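Local coordinates for protein binary enterotoxin of Clostridium perfringens component a (Clostridium perfringens, PDB 5WTZ) that probably transfers ADP-ribose from NAD to actin, acting as the enzymatic component of an iota-like binary enterotoxin, at residues D6-P9 with M10-K14; K60-L63 with D64-G68; E70-N73 with E74-K77; N124-A127 with K128-D132; V196-G200 with K201-K205. All blocks are in the same frame, centred on the assembly; numbering follows the deposited sequence.

Contact 1. Residues D6-P9 with M10-K14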
loop_
_atom_site.group_PDB
_atom_site.type_symbol
_atom_site.label_atom_id
_atom_site.label_comp_id
_atom_site.label_asym_id
_atom_site.label_seq_id
_atom_site.Cartn_x
_atom_site.Cartn_y
_atom_site.Cartn_z
ATOM N N ASP A 6 15.107 -16.789 24.004
ATOM C CA ASP A 6 15.818 -15.787 24.795
ATOM C C ASP A 6 17.282 -15.648 24.390
ATOM O O ASP A 6 17.841 -14.555 24.436
ATOM C CB ASP A 6 15.728 -16.124 26.287
ATOM C CG ASP A 6 14.343 -15.888 26.859
ATOM O OD1 ASP A 6 13.591 -15.083 26.276
ATOM O OD2 ASP A 6 14.009 -16.498 27.899
ATOM N N ASN A 7 17.899 -16.755 23.982
ATOM C CA ASN A 7 19.331 -16.755 23.698
ATOM C C ASN A 7 19.684 -16.568 22.216
ATOM O O ASN A 7 20.861 -16.480 21.853
ATOM C CB ASN A 7 19.958 -18.054 24.216
ATOM C CG ASN A 7 19.886 -18.176 25.735
ATOM O OD1 ASN A 7 19.693 -17.184 26.446
ATOM N ND2 ASN A 7 20.047 -19.395 26.236
ATOM N N ARG A 8 18.676 -16.502 21.355
ATOM C CA ARG A 8 18.941 -16.338 19.927
ATOM C C ARG A 8 19.455 -14.932 19.635
ATOM O O ARG A 8 19.115 -13.982 20.344
ATOM C CB ARG A 8 17.688 -16.627 19.094
ATOM C CG ARG A 8 16.639 -15.527 19.097
ATOM C CD ARG A 8 15.883 -15.530 17.783
ATOM N NE ARG A 8 14.641 -14.776 17.855
ATOM C CZ ARG A 8 14.535 -13.486 17.546
ATOM N NH1 ARG A 8 15.604 -12.800 17.157
ATOM N NH2 ARG A 8 13.360 -12.882 17.633
ATOM N N PRO A 9 20.296 -14.796 18.599
ATOM C CA PRO A 9 20.718 -13.460 18.169
ATOM C C PRO A 9 19.567 -12.671 17.564
ATOM O O PRO A 9 18.484 -13.211 17.344
ATOM C CB PRO A 9 21.785 -13.752 17.111
ATOM C CG PRO A 9 21.422 -15.107 16.585
ATOM C CD PRO A 9 20.919 -15.856 17.788
ATOM N N MET A 10 19.805 -11.392 17.306
ATOM C CA MET A 10 18.834 -10.564 16.617
ATOM C C MET A 10 18.846 -10.932 15.135
ATOM O O MET A 10 17.801 -10.973 14.475
ATOM C CB MET A 10 19.164 -9.088 16.830
ATOM C CG MET A 10 18.098 -8.124 16.382
ATOM S SD MET A 10 18.564 -6.413 16.741
ATOM C CE MET A 10 18.287 -6.357 18.510
ATOM N N ASP A 11 20.050 -11.222 14.640
ATOM C CA ASP A 11 20.309 -11.522 13.232
ATOM C C ASP A 11 21.080 -12.843 13.093
ATOM O O ASP A 11 22.257 -12.915 13.450
ATOM C CB ASP A 11 21.096 -10.367 12.602
ATOM C CG ASP A 11 21.092 -10.392 11.085
ATOM O OD1 ASP A 11 20.823 -11.458 10.482
ATOM O OD2 ASP A 11 21.363 -9.327 10.487
ATOM N N PHE A 12 20.417 -13.882 12.578
ATOM C CA PHE A 12 21.046 -15.199 12.398
ATOM C C PHE A 12 22.128 -15.164 11.325
ATOM O O PHE A 12 22.951 -16.076 11.237
ATOM C CB PHE A 12 20.002 -16.268 12.044
ATOM C CG PHE A 12 19.244 -16.781 13.230
ATOM C CD1 PHE A 12 19.883 -17.525 14.204
ATOM C CD2 PHE A 12 17.898 -16.499 13.383
ATOM C CE1 PHE A 12 19.188 -17.990 15.309
ATOM C CE2 PHE A 12 17.198 -16.958 14.481
ATOM C CZ PHE A 12 17.842 -17.706 15.445
ATOM N N ALA A 13 22.114 -14.099 10.529
ATOM C CA ALA A 13 23.128 -13.830 9.516
ATOM C C ALA A 13 23.341 -15.030 8.587
ATOM O O ALA A 13 22.792 -15.070 7.492
ATOM C CB ALA A 13 24.429 -13.422 10.177
ATOM N N LYS A 14 24.125 -16.008 9.031
ATOM C CA LYS A 14 24.410 -17.188 8.209
ATOM C C LYS A 14 24.312 -18.486 9.011
ATOM O O LYS A 14 24.483 -19.589 8.476
ATOM C CB LYS A 14 25.792 -17.058 7.576
ATOM C CG LYS A 14 25.915 -15.849 6.665
ATOM C CD LYS A 14 27.197 -15.893 5.862
ATOM C CE LYS A 14 27.155 -14.905 4.706
ATOM N NZ LYS A 14 28.477 -14.820 4.028
#
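Arg8 lays its aliphatic shaft against the ring of Phe12, four residues further on, and the two side chains cross at about a right angle. At the root of the arginine, Arg8 CB lies 3.8 Å from Phe12 CZ. The first torsion (chi1 76°) sets Arg8 CG between the backbone N and the carbonyl carbon, and from there the chain stays extended as far as NE. Arg8 CD meets the ring again, 3.7 Å from Phe12 CZ. Beyond it the guanidinium is turned 44° from the plane of the ring. Its NH1 reaches back to the main chain, and Arg8 NH1 donates to Pro9 O at 2.9 Å, the acceptor lying close to the guanidinium plane. Met10 CA sits at the edge of the same group. NH1 also bonds to Pro91 O, so one nitrogen ties the loop both to itself and to the chain just ahead of strand 92-98. From Arg8 on, the chain is the irregular link from helix 3-7 to helix 16-31, and its second half holds an Asx turn: Ala13 N donates to Asp11 OD1 at 2.9 Å, from above the carboxylate plane. Tyr95 and His159 bond to the two oxygens of that carboxylate. Pro9 meets the neighbouring ring carbons obliquely, with Pro9 CG 3.7 Å from Phe12 CD1 and Pro9 CD 3.7 Å from Phe12 CE1. The Phe12 ring also meets that of Trp22 from helix 16-31, their planes at about 45°.

Contact 2. Residues K60-L63 with D64-G68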
loop_
_atom_site.group_PDB
_atom_site.type_symbol
_atom_site.label_atom_id
_atom_site.label_comp_id
_atom_site.label_asym_id
_atom_site.label_seq_id
_atom_site.Cartn_x
_atom_site.Cartn_y
_atom_site.Cartn_z
ATOM N N LYS A 60 -9.894 -6.947 -0.958
ATOM C CA LYS A 60 -9.906 -5.690 -0.228
ATOM C C LYS A 60 -10.256 -4.502 -1.125
ATOM O O LYS A 60 -10.744 -3.489 -0.633
ATOM C CB LYS A 60 -8.566 -5.461 0.478
ATOM C CG LYS A 60 -7.363 -5.222 -0.392
ATOM C CD LYS A 60 -6.136 -5.349 0.502
ATOM C CE LYS A 60 -4.877 -4.786 -0.108
ATOM N NZ LYS A 60 -3.729 -5.090 0.812
ATOM N N PHE A 61 -10.045 -4.631 -2.431
ATOM C CA PHE A 61 -10.422 -3.544 -3.342
ATOM C C PHE A 61 -11.799 -3.734 -3.999
ATOM O O PHE A 61 -12.258 -2.871 -4.746
ATOM C CB PHE A 61 -9.362 -3.376 -4.420
ATOM C CG PHE A 61 -8.086 -2.765 -3.919
ATOM C CD1 PHE A 61 -8.056 -1.440 -3.520
ATOM C CD2 PHE A 61 -6.922 -3.521 -3.838
ATOM C CE1 PHE A 61 -6.884 -0.857 -3.045
ATOM C CE2 PHE A 61 -5.741 -2.943 -3.366
ATOM C CZ PHE A 61 -5.732 -1.608 -2.973
ATOM N N ALA A 62 -12.454 -4.859 -3.722
ATOM C CA ALA A 62 -13.747 -5.174 -4.330
ATOM C C ALA A 62 -14.888 -4.286 -3.844
ATOM O O ALA A 62 -14.777 -3.559 -2.836
ATOM C CB ALA A 62 -14.104 -6.632 -4.074
ATOM N N LEU A 63 -16.012 -4.379 -4.551
ATOM C CA LEU A 63 -17.250 -3.766 -4.117
ATOM C C LEU A 63 -17.732 -4.441 -2.844
ATOM O O LEU A 63 -17.308 -5.550 -2.530
ATOM C CB LEU A 63 -18.324 -3.860 -5.199
ATOM C CG LEU A 63 -18.085 -3.023 -6.451
ATOM C CD1 LEU A 63 -18.928 -3.573 -7.588
ATOM C CD2 LEU A 63 -18.445 -1.574 -6.162
ATOM N N ASP A 64 -18.636 -3.777 -2.134
ATOM C CA ASP A 64 -19.052 -4.207 -0.798
ATOM C C ASP A 64 -19.681 -5.592 -0.716
ATOM O O ASP A 64 -19.424 -6.319 0.241
ATOM C CB ASP A 64 -20.019 -3.184 -0.203
ATOM C CG ASP A 64 -19.331 -1.884 0.153
ATOM O OD1 ASP A 64 -18.209 -1.646 -0.349
ATOM O OD2 ASP A 64 -19.903 -1.107 0.947
ATOM N N ASN A 65 -20.507 -5.962 -1.692
ATOM C CA ASN A 65 -21.186 -7.248 -1.611
ATOM C C ASN A 65 -20.631 -8.232 -2.616
ATOM O O ASN A 65 -21.322 -9.114 -3.117
ATOM C CB ASN A 65 -22.695 -7.090 -1.783
ATOM C CG ASN A 65 -23.319 -6.303 -0.651
ATOM O OD1 ASN A 65 -24.173 -5.445 -0.871
ATOM N ND2 ASN A 65 -22.834 -6.540 0.565
ATOM N N TYR A 66 -19.354 -8.039 -2.909
ATOM C CA TYR A 66 -18.521 -9.040 -3.543
ATOM C C TYR A 66 -18.308 -10.164 -2.538
ATOM O O TYR A 66 -17.714 -9.940 -1.481
ATOM C CB TYR A 66 -17.206 -8.391 -3.957
ATOM C CG TYR A 66 -16.096 -9.286 -4.422
ATOM C CD1 TYR A 66 -15.913 -9.542 -5.771
ATOM C CD2 TYR A 66 -15.171 -9.807 -3.521
ATOM C CE1 TYR A 66 -14.870 -10.327 -6.209
ATOM C CE2 TYR A 66 -14.113 -10.589 -3.953
ATOM C CZ TYR A 66 -13.969 -10.847 -5.296
ATOM O OH TYR A 66 -12.926 -11.628 -5.738
ATOM N N GLU A 67 -18.802 -11.361 -2.836
ATOM C CA GLU A 67 -18.671 -12.439 -1.860
ATOM C C GLU A 67 -17.464 -13.326 -2.147
ATOM O O GLU A 67 -16.997 -14.041 -1.261
ATOM C CB GLU A 67 -19.940 -13.288 -1.784
ATOM C CG GLU A 67 -20.247 -13.711 -0.349
ATOM C CD GLU A 67 -21.279 -14.813 -0.249
ATOM O OE1 GLU A 67 -21.950 -15.101 -1.262
ATOM O OE2 GLU A 67 -21.410 -15.398 0.847
ATOM N N GLY A 68 -16.962 -13.270 -3.379
ATOM C CA GLY A 68 -15.680 -13.875 -3.709
ATOM C C GLY A 68 -15.644 -15.388 -3.610
ATOM O O GLY A 68 -16.583 -16.067 -4.022
#
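The ring of Tyr66 has Ala62 over one face and the backbone N of Gly68 over the opposite face, both offset toward the rim. Ala62 CB makes a CH-pi contact, 26° off the ring normal. It sits nearest the root of the ring, with Ala62 CB 3.3 Å from Tyr66 CG and 3.4 Å from Tyr66 CD2. Leu63 O approaches the ring obliquely and lies 3.2 Å from Tyr66 CB. Tyr66 CG is anti to the backbone N (chi1 170°), which brings the ring back under the methyl of Ala62. The hydroxyl end leads away to a hydrogen bond with Glu404, and the Tyr66 side chain also touches Tyr55 and Lys58 of helix 36-61, so the phenol packs on the end of the helix the chain has just left.

The backbone closes the same loop. Tyr66 N donates to Leu63 O at 3.2 Å with an N-H...O angle of 158°, the donor standing well above the carbonyl plane and not on a lone pair. Asp64, inside the turn, accepts at OD1 from Asn348. The side chain of Leu63 packs on Asn349, Ala354 and Leu407, about 7 Å from that of Arg300, which binds NADH and whose NH2 bonds to Phe61 O. The arrangement is a type I beta turn from Leu63 to Tyr66, following the end of helix 36-61 and redirecting the chain toward helix 70-83, with the ring of the turn's last residue lying under the methyl of the alanine just before the turn.

Contact 3. Residues E70-N73 with E74-K77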
loop_
_atom_site.group_PDB
_atom_site.type_symbol
_atom_site.label_atom_id
_atom_site.label_comp_id
_atom_site.label_asym_id
_atom_site.label_seq_id
_atom_site.Cartn_x
_atom_site.Cartn_y
_atom_site.Cartn_z
ATOM N N GLU A 70 -15.171 -18.509 -1.007
ATOM C CA GLU A 70 -15.324 -18.713 0.432
ATOM C C GLU A 70 -14.127 -19.374 1.096
ATOM O O GLU A 70 -13.777 -19.034 2.220
ATOM C CB GLU A 70 -16.589 -19.523 0.718
ATOM C CG GLU A 70 -17.792 -18.645 1.030
ATOM C CD GLU A 70 -17.488 -17.602 2.104
ATOM O OE1 GLU A 70 -17.073 -17.987 3.220
ATOM O OE2 GLU A 70 -17.659 -16.396 1.832
ATOM N N THR A 71 -13.503 -20.308 0.393
ATOM C CA THR A 71 -12.319 -20.999 0.888
ATOM C C THR A 71 -11.158 -20.049 1.129
ATOM O O THR A 71 -10.455 -20.144 2.134
ATOM C CB THR A 71 -11.881 -22.068 -0.107
ATOM O OG1 THR A 71 -12.983 -22.951 -0.354
ATOM C CG2 THR A 71 -10.678 -22.853 0.424
ATOM N N LEU A 72 -10.965 -19.125 0.201
ATOM C CA LEU A 72 -9.861 -18.188 0.289
ATOM C C LEU A 72 -10.127 -17.137 1.361
ATOM O O LEU A 72 -9.201 -16.615 1.977
ATOM C CB LEU A 72 -9.619 -17.534 -1.066
ATOM C CG LEU A 72 -8.956 -18.476 -2.070
ATOM C CD1 LEU A 72 -8.659 -17.741 -3.370
ATOM C CD2 LEU A 72 -7.683 -19.070 -1.473
ATOM N N ASN A 73 -11.403 -16.850 1.591
ATOM C CA ASN A 73 -11.797 -15.993 2.696
ATOM C C ASN A 73 -11.349 -16.609 4.013
ATOM O O ASN A 73 -10.704 -15.947 4.824
ATOM C CB ASN A 73 -13.306 -15.767 2.684
ATOM C CG ASN A 73 -13.743 -14.835 1.572
ATOM O OD1 ASN A 73 -12.953 -14.043 1.069
ATOM N ND2 ASN A 73 -15.005 -14.933 1.174
ATOM N N GLU A 74 -11.667 -17.887 4.210
ATOM C CA GLU A 74 -11.259 -18.603 5.421
ATOM C C GLU A 74 -9.743 -18.650 5.535
ATOM O O GLU A 74 -9.182 -18.430 6.609
ATOM C CB GLU A 74 -11.829 -20.028 5.450
ATOM C CG GLU A 74 -13.340 -20.106 5.271
ATOM C CD GLU A 74 -14.096 -19.253 6.275
ATOM O OE1 GLU A 74 -14.002 -19.531 7.490
ATOM O OE2 GLU A 74 -14.782 -18.296 5.846
ATOM N N ASP A 75 -9.082 -18.937 4.420
ATOM C CA ASP A 75 -7.628 -18.903 4.379
ATOM C C ASP A 75 -7.076 -17.557 4.855
ATOM O O ASP A 75 -6.177 -17.513 5.704
ATOM C CB ASP A 75 -7.139 -19.219 2.970
ATOM C CG ASP A 75 -7.431 -20.650 2.579
ATOM O OD1 ASP A 75 -7.410 -21.510 3.480
ATOM O OD2 ASP A 75 -7.690 -20.918 1.386
ATOM N N LEU A 76 -7.622 -16.465 4.330
ATOM C CA LEU A 76 -7.171 -15.140 4.739
ATOM C C LEU A 76 -7.347 -14.945 6.250
ATOM O O LEU A 76 -6.435 -14.475 6.928
ATOM C CB LEU A 76 -7.917 -14.049 3.966
ATOM C CG LEU A 76 -7.556 -13.913 2.484
ATOM C CD1 LEU A 76 -8.264 -12.732 1.867
ATOM C CD2 LEU A 76 -6.057 -13.789 2.298
ATOM N N LYS A 77 -8.509 -15.328 6.774
ATOM C CA LYS A 77 -8.785 -15.184 8.200
ATOM C C LYS A 77 -7.878 -16.078 9.046
ATOM O O LYS A 77 -7.294 -15.629 10.032
ATOM C CB LYS A 77 -10.254 -15.508 8.502
ATOM C CG LYS A 77 -11.272 -14.670 7.730
ATOM C CD LYS A 77 -12.677 -15.272 7.839
ATOM C CE LYS A 77 -13.696 -14.527 6.976
ATOM N NZ LYS A 77 -14.113 -13.226 7.572
#
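Leu72 and Leu76 lie one turn apart on helix 70-83, tied by the bond from Leu76 N to Leu72 O at 2.8 Å. The same i to i+4 bonding joins Glu74 N to Glu70 O, Asp75 N to Thr71 O at 2.9 Å and Lys77 N to Asn73 O. The tight side faces helix 36-61: both leucines touch Tyr55, and the amide of buried Asn73 is held by several partners, since its OD1 accepts from Tyr55 and Lys59 while Asn73 ND2 donates to Glu67 O and, at 3.1 Å, to Glu70 OE2. That last donation comes from above the carboxylate plane. Asp75, also buried, lies alongside Thr71 and points the same way; its CG, held beside the backbone N (chi1 -67°), brings Asp75 OD2 to 3.4 Å from Leu72 CD2.

The exposed side is looser. Glu70 and Glu74 cross with their carboxylates turned 41° apart, and Glu70 OE1 stands 3.5 Å from Glu74 OE2. Lys77 lays its aliphatic chain along Asn73, Lys77 CG 3.2 Å from Asn73 O. The carboxylates of Glu70 and Glu74, this close, may raise each other's pKa, partly offset at Glu70 by the Asn73 amide. At Asp75 the effects oppose: Thr71 O, 3.0 Å from Asp75 OD2, would disfavour the charge, whereas the donors Ser41 and Asn44 at OD1 would favour it.

Contact 4. Residues N124-A127 with K128-D132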
loop_
_atom_site.group_PDB
_atom_site.type_symbol
_atom_site.label_atom_id
_atom_site.label_comp_id
_atom_site.label_asym_id
_atom_site.label_seq_id
_atom_site.Cartn_x
_atom_site.Cartn_y
_atom_site.Cartn_z
ATOM N N ASN A 124 22.537 4.954 -7.863
ATOM C CA ASN A 124 22.322 6.294 -7.319
ATOM C C ASN A 124 20.886 6.735 -7.536
ATOM O O ASN A 124 20.293 7.370 -6.677
ATOM C CB ASN A 124 23.280 7.310 -7.933
ATOM C CG ASN A 124 24.603 7.363 -7.206
ATOM O OD1 ASN A 124 24.678 7.078 -6.010
ATOM N ND2 ASN A 124 25.662 7.698 -7.930
ATOM N N ASN A 125 20.326 6.395 -8.689
ATOM C CA ASN A 125 18.926 6.686 -8.938
ATOM C C ASN A 125 18.038 5.869 -8.008
ATOM O O ASN A 125 17.002 6.345 -7.537
ATOM C CB ASN A 125 18.567 6.418 -10.405
ATOM C CG ASN A 125 19.185 7.438 -11.351
ATOM O OD1 ASN A 125 19.482 8.566 -10.959
ATOM N ND2 ASN A 125 19.360 7.053 -12.602
ATOM N N PHE A 126 18.463 4.643 -7.735
ATOM C CA PHE A 126 17.731 3.739 -6.856
ATOM C C PHE A 126 17.711 4.307 -5.443
ATOM O O PHE A 126 16.677 4.279 -4.780
ATOM C CB PHE A 126 18.360 2.341 -6.884
ATOM C CG PHE A 126 17.592 1.288 -6.114
ATOM C CD1 PHE A 126 16.306 0.919 -6.484
ATOM C CD2 PHE A 126 18.196 0.622 -5.053
ATOM C CE1 PHE A 126 15.612 -0.079 -5.778
ATOM C CE2 PHE A 126 17.512 -0.361 -4.335
ATOM C CZ PHE A 126 16.226 -0.731 -4.713
ATOM N N ALA A 127 18.838 4.853 -5.002
ATOM C CA ALA A 127 18.917 5.512 -3.695
ATOM C C ALA A 127 17.855 6.603 -3.539
ATOM O O ALA A 127 17.211 6.707 -2.496
ATOM C CB ALA A 127 20.308 6.094 -3.474
ATOM N N LYS A 128 17.661 7.409 -4.579
ATOM C CA LYS A 128 16.682 8.470 -4.507
ATOM C C LYS A 128 15.270 7.881 -4.500
ATOM O O LYS A 128 14.415 8.296 -3.698
ATOM C CB LYS A 128 16.863 9.447 -5.674
ATOM C CG LYS A 128 18.152 10.253 -5.601
ATOM C CD LYS A 128 18.300 11.202 -6.788
ATOM C CE LYS A 128 19.604 12.001 -6.714
ATOM N NZ LYS A 128 19.663 12.904 -5.524
ATOM N N LYS A 129 15.038 6.900 -5.370
ATOM C CA LYS A 129 13.714 6.315 -5.539
ATOM C C LYS A 129 13.194 5.648 -4.254
ATOM O O LYS A 129 12.013 5.784 -3.933
ATOM C CB LYS A 129 13.717 5.305 -6.689
ATOM C CG LYS A 129 12.369 4.627 -6.925
ATOM C CD LYS A 129 11.262 5.649 -7.212
ATOM C CE LYS A 129 9.881 4.973 -7.358
ATOM N NZ LYS A 129 9.416 4.252 -6.134
ATOM N N ILE A 130 14.067 4.964 -3.510
ATOM C CA ILE A 130 13.628 4.280 -2.284
ATOM C C ILE A 130 13.536 5.180 -1.038
ATOM O O ILE A 130 12.983 4.767 -0.008
ATOM C CB ILE A 130 14.554 3.083 -1.943
ATOM C CG1 ILE A 130 15.967 3.559 -1.581
ATOM C CG2 ILE A 130 14.554 2.050 -3.094
ATOM C CD1 ILE A 130 16.884 2.429 -1.052
ATOM N N SER A 131 14.073 6.396 -1.121
ATOM C CA SER A 131 13.944 7.380 -0.043
ATOM C C SER A 131 12.530 7.970 0.057
ATOM O O SER A 131 11.781 7.998 -0.924
ATOM C CB SER A 131 14.948 8.521 -0.227
ATOM O OG SER A 131 16.295 8.063 -0.147
ATOM N N ASP A 132 12.181 8.423 1.261
ATOM C CA ASP A 132 10.936 9.161 1.510
ATOM C C ASP A 132 9.729 8.376 1.058
ATOM O O ASP A 132 8.790 8.953 0.532
ATOM C CB ASP A 132 10.958 10.514 0.792
ATOM C CG ASP A 132 12.108 11.385 1.242
ATOM O OD1 ASP A 132 12.332 11.472 2.470
ATOM O OD2 ASP A 132 12.802 11.956 0.368
#
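Ile130 sets its CG2 methyl over one face of the Phe126 ring, and the two side chains meet aslant. The methyl stands 3.8 Å from the ring centroid and 19° off the normal, a CH-pi contact displaced toward the far rim, where Ile130 CG2 is 3.6 Å from both Phe126 CE1 and Phe126 CZ. Two torsions bring this about. Phe126 CG is anti to the backbone N (chi1 -174°), which swings the ring along the helix toward the next turn. In Ile130, chi1 of 66° puts CG1 in the crowded position between N and the carbonyl carbon and so directs CG2 at the ring. Ile130 CG1 lies 3.4 Å from Phe126 O.

The same pair is linked through the main chain, Ile130 N donating to Phe126 O at 3.0 Å. Beside it Lys129 N bonds to Asn125 O at 3.0 Å, whereas the bonds from Lys128 N to Asn124 O and from Ser131 N to Ala127 O, both 3.4 Å, are weak. Helix 120-130 lies against strand 187-198: Phe126, Ala127 and Ile130 pack on Leu193, and Ile130 also on Ala190. Phe105 meets the Phe126 ring edge-to-face, and Lys129 reaches the carbonyls of Phe103 and Asp396.

Contact 5. Residues V196-G200 with K201-K205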
loop_
_atom_site.group_PDB
_atom_site.type_symbol
_atom_site.label_atom_id
_atom_site.label_comp_id
_atom_site.label_asym_id
_atom_site.label_seq_id
_atom_site.Cartn_x
_atom_site.Cartn_y
_atom_site.Cartn_z
ATOM N N VAL A 196 26.308 -5.519 -1.958
ATOM C CA VAL A 196 26.780 -6.719 -1.285
ATOM C C VAL A 196 27.130 -7.742 -2.349
ATOM O O VAL A 196 26.402 -7.906 -3.331
ATOM C CB VAL A 196 25.725 -7.300 -0.285
ATOM C CG1 VAL A 196 24.437 -7.726 -0.995
ATOM C CG2 VAL A 196 26.304 -8.463 0.501
ATOM N N THR A 197 28.265 -8.405 -2.169
ATOM C CA THR A 197 28.690 -9.432 -3.103
ATOM C C THR A 197 28.346 -10.790 -2.535
ATOM O O THR A 197 28.779 -11.142 -1.441
ATOM C CB THR A 197 30.187 -9.335 -3.393
ATOM O OG1 THR A 197 30.459 -8.034 -3.925
ATOM C CG2 THR A 197 30.618 -10.405 -4.415
ATOM N N ILE A 198 27.545 -11.543 -3.277
ATOM C CA ILE A 198 27.199 -12.904 -2.886
ATOM C C ILE A 198 27.532 -13.875 -4.022
ATOM O O ILE A 198 27.056 -13.710 -5.133
ATOM C CB ILE A 198 25.704 -13.000 -2.507
ATOM C CG1 ILE A 198 25.423 -12.118 -1.290
ATOM C CG2 ILE A 198 25.311 -14.451 -2.238
ATOM C CD1 ILE A 198 23.959 -11.978 -0.965
ATOM N N LYS A 199 28.381 -14.864 -3.749
ATOM C CA LYS A 199 28.848 -15.789 -4.783
ATOM C C LYS A 199 29.390 -15.050 -6.011
ATOM O O LYS A 199 29.050 -15.385 -7.146
ATOM C CB LYS A 199 27.724 -16.738 -5.203
ATOM C CG LYS A 199 27.237 -17.683 -4.110
ATOM C CD LYS A 199 28.288 -18.730 -3.781
ATOM C CE LYS A 199 27.734 -19.797 -2.846
ATOM N NZ LYS A 199 28.769 -20.760 -2.392
ATOM N N GLY A 200 30.199 -14.021 -5.775
ATOM C CA GLY A 200 30.899 -13.333 -6.849
ATOM C C GLY A 200 30.072 -12.281 -7.562
ATOM O O GLY A 200 30.570 -11.582 -8.445
ATOM N N LYS A 201 28.806 -12.169 -7.176
ATOM C CA LYS A 201 27.870 -11.269 -7.839
ATOM C C LYS A 201 27.385 -10.156 -6.916
ATOM O O LYS A 201 27.079 -10.386 -5.743
ATOM C CB LYS A 201 26.675 -12.064 -8.375
ATOM C CG LYS A 201 25.585 -11.242 -9.026
ATOM C CD LYS A 201 24.539 -12.182 -9.620
ATOM C CE LYS A 201 23.355 -11.433 -10.185
ATOM N NZ LYS A 201 23.778 -10.429 -11.198
ATOM N N GLN A 202 27.306 -8.948 -7.456
ATOM C CA GLN A 202 26.833 -7.810 -6.676
ATOM C C GLN A 202 25.316 -7.662 -6.698
ATOM O O GLN A 202 24.677 -7.784 -7.742
ATOM C CB GLN A 202 27.476 -6.516 -7.175
ATOM C CG GLN A 202 28.959 -6.423 -6.868
ATOM C CD GLN A 202 29.565 -5.084 -7.258
ATOM O OE1 GLN A 202 28.878 -4.213 -7.799
ATOM N NE2 GLN A 202 30.862 -4.921 -6.992
ATOM N N TYR A 203 24.755 -7.375 -5.531
ATOM C CA TYR A 203 23.342 -7.099 -5.399
ATOM C C TYR A 203 23.180 -5.787 -4.657
ATOM O O TYR A 203 24.027 -5.424 -3.845
ATOM C CB TYR A 203 22.627 -8.223 -4.644
ATOM C CG TYR A 203 22.698 -9.584 -5.298
ATOM C CD1 TYR A 203 23.801 -10.420 -5.100
ATOM C CD2 TYR A 203 21.656 -10.047 -6.105
ATOM C CE1 TYR A 203 23.869 -11.682 -5.695
ATOM C CE2 TYR A 203 21.720 -11.301 -6.704
ATOM C CZ TYR A 203 22.827 -12.114 -6.494
ATOM O OH TYR A 203 22.898 -13.360 -7.079
ATOM N N ALA A 204 22.092 -5.076 -4.929
ATOM C CA ALA A 204 21.743 -3.905 -4.143
ATOM C C ALA A 204 21.090 -4.361 -2.838
ATOM O O ALA A 204 19.997 -4.938 -2.854
ATOM C CB ALA A 204 20.812 -2.984 -4.929
ATOM N N LYS A 205 21.770 -4.139 -1.718
ATOM C CA LYS A 205 21.234 -4.531 -0.424
ATOM C C LYS A 205 20.442 -3.383 0.211
ATOM O O LYS A 205 20.997 -2.347 0.589
ATOM C CB LYS A 205 22.355 -4.990 0.497
ATOM C CG LYS A 205 21.905 -5.456 1.865
ATOM C CD LYS A 205 23.108 -5.707 2.741
ATOM C CE LYS A 205 22.740 -5.732 4.207
ATOM N NZ LYS A 205 23.959 -5.820 5.064
HETATM O O HOH W 1 32.015 -7.799 -5.853
HETATM O O HOH W 2 25.033 -14.876 -6.682
#
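A beta hairpin with a two-residue loop joins strands 187-198 and 201-211, its tip a type I' turn from Ile198 to Lys201 with Lys199 and Gly200 at the corners, both at positive phi. Val196 and Tyr203 form an antiparallel hydrogen-bonded pair: Val196 N donates to Tyr203 O at 3.0 Å and Tyr203 N to Val196 O at 2.8 Å. Ile198 and Lys201 pair likewise, Ile198 N giving to Lys201 O at 2.8 Å; in return Lys201 N approaches Ile198 O from above its carbonyl plane. Between them Thr197 and Gln202 make a non-hydrogen-bonded pair, where Thr197 CA reaches Lys201 O at 3.2 Å in a CA-H...O contact.

On the side of Val196, Ile198 and Tyr203, Val196 CG1, held between N and the carbonyl carbon (chi1 62°), lies 3.7 Å from Lys205 CB, the two chains crossing at about a right angle. The Tyr203 ring runs toward the turn, and Ile198 CB touches its CE1 at 3.9 Å. Beyond the hairpin, Lys201 forms a salt bridge with Glu110, Gln202 OE1 accepts from Ile118 N, and Tyr203 OH bonds to Ser152 N. One water, in the plane of the tyrosine ring, donates to Ile198 O at 2.8 Å and also bonds Tyr203 OH.

Overall arrangement
The five contacts follow one another in series along the chain. Contacts 2 and 3 are in touch: Glu67 O and Asn73 ND2, 3.3 Å apart, probably share a hydrogen bond that fastens the loop at 64-68 to the start of helix 70-83. Contacts 4 and 5 also meet, Phe126 CE2 packing 4.3 Å from Ala204 CB. Contact 1 comes within about 7 Å of contact 5 at the nearest atoms. Contacts 2 and 4 lie on opposite sides of the chain's centre, their centres about 35 Å apart. Contact 2 lies nearest the NAD pocket of the five, the Leu63 side chain being about 11 Å from the bound dinucleotide.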